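Local coordinates for ribokinase (Cryptococcus neoformans var. grubii serotype A, PDB 6CW5), which probably phosphorylates D-ribose at O-5, using ATP and a divalent metal ion, to give D-ribose 5-phosphate, at residues I23-L29 and S41-R47. Residues are numbered along the deposited sequence; the frame is centred on the assembly and turned at random.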
ATOM      1  N   ILE A  23       2.922  15.030  16.089  1.00 18.87           N
ATOM      2  CA  ILE A  23       3.079  15.942  17.218  1.00 20.68           C
ATOM      3  C   ILE A  23       4.150  15.312  18.097  1.00 19.94           C
ATOM      4  O   ILE A  23       3.949  14.221  18.626  1.00 24.28           O
ATOM      5  CB  ILE A  23       1.763  16.152  17.966  1.00 26.15           C
ATOM      6  CG1 ILE A  23       0.761  16.809  17.013  1.00 24.38           C
ATOM      7  CG2 ILE A  23       1.998  17.014  19.218  1.00 28.41           C
ATOM      8  CD1 ILE A  23      -0.652  16.948  17.592  1.00 29.46           C
ATOM      9  N   ASP A  24       5.301  15.987  18.225  1.00 21.13           N
ATOM     10  CA  ASP A  24       6.417  15.490  19.013  1.00 21.43           C
ATOM     11  C   ASP A  24       6.223  15.933  20.452  1.00 26.35           C
ATOM     12  O   ASP A  24       6.016  17.116  20.712  1.00 27.73           O
ATOM     13  CB  ASP A  24       7.749  16.048  18.507  1.00 19.04           C
ATOM     14  CG  ASP A  24       8.179  15.446  17.160  1.00 24.34           C
ATOM     15  OD1 ASP A  24       7.493  14.535  16.654  1.00 24.18           O
ATOM     16  OD2 ASP A  24       9.220  15.894  16.650  1.00 24.59           O
ATOM     17  N   GLU A  25       6.334  14.995  21.381  1.00 18.21           N
ATOM     18  CA  GLU A  25       6.311  15.323  22.797  1.00 19.21           C
ATOM     19  C   GLU A  25       7.681  14.991  23.360  1.00 22.47           C
ATOM     20  O   GLU A  25       8.053  13.813  23.430  1.00 25.51           O
ATOM     21  CB  GLU A  25       5.217  14.543  23.496  1.00 25.64           C
ATOM     22  CG  GLU A  25       3.840  15.029  23.127  1.00 29.84           C
ATOM     23  CD  GLU A  25       2.778  14.289  23.901  1.00 40.67           C
ATOM     24  OE1 GLU A  25       2.629  13.083  23.671  1.00 40.77           O
ATOM     25  OE2 GLU A  25       2.124  14.912  24.764  1.00 52.97           O
ATOM     26  N   PHE A  26       8.439  16.033  23.725  1.00 23.64           N
ATOM     27  CA  PHE A  26       9.756  15.865  24.330  1.00 24.00           C
ATOM     28  C   PHE A  26       9.603  15.840  25.846  1.00 20.91           C
ATOM     29  O   PHE A  26       9.324  16.874  26.454  1.00 23.63           O
ATOM     30  CB  PHE A  26      10.693  16.998  23.940  1.00 25.98           C
ATOM     31  CG  PHE A  26      11.043  17.008  22.486  1.00 27.29           C
ATOM     32  CD1 PHE A  26      12.180  16.350  22.037  1.00 31.45           C
ATOM     33  CD2 PHE A  26      10.233  17.666  21.568  1.00 32.80           C
ATOM     34  CE1 PHE A  26      12.504  16.347  20.685  1.00 31.99           C
ATOM     35  CE2 PHE A  26      10.553  17.670  20.207  1.00 32.97           C
ATOM     36  CZ  PHE A  26      11.685  17.010  19.773  1.00 32.32           C
ATOM     37  N   PHE A  27       9.852  14.676  26.441  1.00 21.38           N
ATOM     38  CA  PHE A  27       9.894  14.503  27.889  1.00 21.50           C
ATOM     39  C   PHE A  27      11.345  14.598  28.355  1.00 26.10           C
ATOM     40  O   PHE A  27      12.168  13.727  28.042  1.00 26.17           O
ATOM     41  CB  PHE A  27       9.278  13.159  28.255  1.00 18.46           C
ATOM     42  CG  PHE A  27       7.801  13.101  28.059  1.00 19.86           C
ATOM     43  CD1 PHE A  27       6.941  13.413  29.099  1.00 24.92           C
ATOM     44  CD2 PHE A  27       7.262  12.706  26.842  1.00 21.94           C
ATOM     45  CE1 PHE A  27       5.546  13.362  28.907  1.00 25.68           C
ATOM     46  CE2 PHE A  27       5.893  12.646  26.640  1.00 23.32           C
ATOM     47  CZ  PHE A  27       5.022  12.963  27.666  1.00 24.13           C
ATOM     48  N   HIS A  28      11.666  15.648  29.101  1.00 25.05           N
ATOM     49  CA  HIS A  28      13.036  15.830  29.558  1.00 29.22           C
ATOM     50  C   HIS A  28      13.310  14.944  30.769  1.00 29.42           C
ATOM     51  O   HIS A  28      12.584  14.993  31.771  1.00 24.61           O
ATOM     52  CB  HIS A  28      13.274  17.313  29.847  1.00 30.61           C
ATOM     53  CG  HIS A  28      12.933  18.177  28.672  1.00 42.21           C
ATOM     54  ND1 HIS A  28      13.813  18.408  27.637  1.00 42.25           N
ATOM     55  CD2 HIS A  28      11.777  18.798  28.330  1.00 43.09           C
ATOM     56  CE1 HIS A  28      13.226  19.159  26.723  1.00 46.67           C
ATOM     57  NE2 HIS A  28      11.991  19.412  27.122  1.00 42.98           N
ATOM     58  N   LEU A  29      14.379  14.153  30.690  1.00 24.42           N
ATOM     59  CA  LEU A  29      14.643  13.110  31.673  1.00 27.31           C
ATOM     60  C   LEU A  29      16.126  13.041  32.014  1.00 24.10           C
ATOM     61  O   LEU A  29      16.967  13.417  31.195  1.00 27.69           O
ATOM     62  CB  LEU A  29      14.182  11.755  31.116  1.00 25.94           C
ATOM     63  CG  LEU A  29      12.666  11.557  31.092  1.00 26.14           C
ATOM     64  CD1 LEU A  29      12.327  10.530  30.018  1.00 26.59           C
ATOM     65  CD2 LEU A  29      12.204  11.084  32.435  1.00 25.82           C
ATOM     66  N   SER A  41       9.576  12.977  34.464  1.00 23.38           N
ATOM     67  CA  SER A  41      10.159  13.970  33.564  1.00 21.68           C
ATOM     68  C   SER A  41      10.260  15.317  34.273  1.00 26.54           C
ATOM     69  O   SER A  41       9.473  15.629  35.175  1.00 32.80           O
ATOM     70  CB  SER A  41       9.332  14.089  32.272  1.00 24.86           C
ATOM     71  OG  SER A  41       8.010  14.509  32.559  1.00 27.04           O
ATOM     72  N   THR A  42      11.275  16.107  33.896  1.00 23.66           N
ATOM     73  CA  THR A  42      11.466  17.438  34.471  1.00 25.11           C
ATOM     74  C   THR A  42      10.747  18.523  33.687  1.00 25.49           C
ATOM     75  O   THR A  42      10.727  19.674  34.131  1.00 29.15           O
ATOM     76  CB  THR A  42      12.954  17.791  34.537  1.00 29.47           C
ATOM     77  OG1 THR A  42      13.513  17.693  33.220  1.00 29.82           O
ATOM     78  CG2 THR A  42      13.685  16.862  35.508  1.00 28.42           C
ATOM     79  N   GLY A  43      10.167  18.177  32.553  1.00 28.11           N
ATOM     80  CA  GLY A  43       9.549  19.149  31.672  1.00 30.33           C
ATOM     81  C   GLY A  43       9.035  18.408  30.458  1.00 31.10           C
ATOM     82  O   GLY A  43       9.446  17.281  30.179  1.00 27.39           O
ATOM     83  N   LEU A  44       8.091  19.046  29.769  1.00 26.43           N
ATOM     84  CA  LEU A  44       7.513  18.493  28.547  1.00 24.70           C
ATOM     85  C   LEU A  44       7.417  19.631  27.548  1.00 28.18           C
ATOM     86  O   LEU A  44       6.951  20.721  27.892  1.00 29.99           O
ATOM     87  CB  LEU A  44       6.128  17.881  28.808  1.00 26.93           C
ATOM     88  CG  LEU A  44       5.175  17.616  27.656  1.00 27.92           C
ATOM     89  CD1 LEU A  44       5.771  16.575  26.709  1.00 25.86           C
ATOM     90  CD2 LEU A  44       3.833  17.143  28.198  1.00 31.29           C
ATOM     91  N   THR A  45       7.866  19.375  26.324  1.00 27.25           N
ATOM     92  CA  THR A  45       7.817  20.339  25.244  1.00 30.48           C
ATOM     93  C   THR A  45       7.102  19.668  24.081  1.00 22.43           C
ATOM     94  O   THR A  45       7.459  18.560  23.717  1.00 27.06           O
ATOM     95  CB  THR A  45       9.231  20.760  24.813  1.00 44.51           C
ATOM     96  OG1 THR A  45       9.932  21.334  25.921  1.00 52.52           O
ATOM     97  CG2 THR A  45       9.166  21.776  23.686  1.00 51.33           C
ATOM     98  N   LYS A  46       6.071  20.320  23.539  1.00 27.42           N
ATOM     99  CA  LYS A  46       5.380  19.797  22.367  1.00 28.43           C
ATOM    100  C   LYS A  46       5.800  20.610  21.156  1.00 25.58           C
ATOM    101  O   LYS A  46       5.796  21.844  21.203  1.00 29.47           O
ATOM    102  CB  LYS A  46       3.858  19.857  22.527  1.00 38.10           C
ATOM    103  CG  LYS A  46       3.263  18.798  23.453  1.00 44.29           C
ATOM    104  CD  LYS A  46       1.754  18.633  23.189  1.00 55.61           C
ATOM    105  CE  LYS A  46       1.071  17.847  24.310  1.00 60.76           C
ATOM    106  NZ  LYS A  46      -0.378  17.633  24.046  1.00 64.36           N
ATOM    107  N   ARG A  47       6.142  19.930  20.062  1.00 29.15           N
ATOM    108  CA  ARG A  47       6.566  20.639  18.863  1.00 30.42           C
ATOM    109  C   ARG A  47       6.024  19.908  17.649  1.00 28.81           C
ATOM    110  O   ARG A  47       5.772  18.705  17.705  1.00 24.61           O
ATOM    111  CB  ARG A  47       8.099  20.738  18.783  1.00 33.61           C
ATOM    112  CG  ARG A  47       8.751  21.355  20.021  1.00 44.97           C
ATOM    113  CD  ARG A  47       9.959  22.160  19.655  1.00 55.16           C
ATOM    114  NE  ARG A  47      10.600  22.787  20.806  1.00 63.40           N
ATOM    115  CZ  ARG A  47      10.400  24.047  21.171  1.00 67.92           C
ATOM    116  NH1 ARG A  47       9.569  24.813  20.479  1.00 72.33           N
ATOM    117  NH2 ARG A  47      11.031  24.539  22.229  1.00 74.32           N
TER
HETATM  118  O   HOH W   1      -0.621  14.443  23.590  1.00 51.96           O
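D24 and R47 form a hydrogen-bonded pair of the antiparallel ladder between strands 22-29 and 43-49, D24 N giving a 2.8 Å bond to R47 O and R47 N returning one to D24 O. The D24 carboxylate hydrogen-bonds a glycerol, probably from the crystallisation liquor, through OD2. On the other face, E25 and K46 run side by side. Their salt bridge is long (E25 OE2 to K46 NZ, 3.8 Å), and a water accepting from NZ and donating to OE2 spans the same gap; E25 OE1 forms a salt bridge with R103 of strand 102-109. F26 and T45 share two backbone bonds, F26 N to T45 O being 2.7 Å, and T45 O also lies at the F26 ring edge. The R47 side chain runs across that of F26 at about a right angle, its CG 4.1 Å from F26 CE2. F27, on the face of E25, receives L44 CD1 over its ring centre, a CH-pi contact 3.8 Å from the centroid. The leucine lies alongside the phenylalanine because its chi1 of 162° swings CG away from the backbone N, while S41 OG meets the ring edge at F27 CD1. H28 N bonds G43 O, and H28 O accepts from T42 N at 2.7 Å. In the plane of its imidazole, H28 NE2 hydrogen-bonds T45 OG1 at 3.1 Å, nearly straight at 169°, restraining ring rotation. Thus one face of this PfkB-family lid sheet holds a hydrated charge pair and CH-pi packing; the other has D24, of the predicted substrate site, at one end and the H28–T45 bond toward the other.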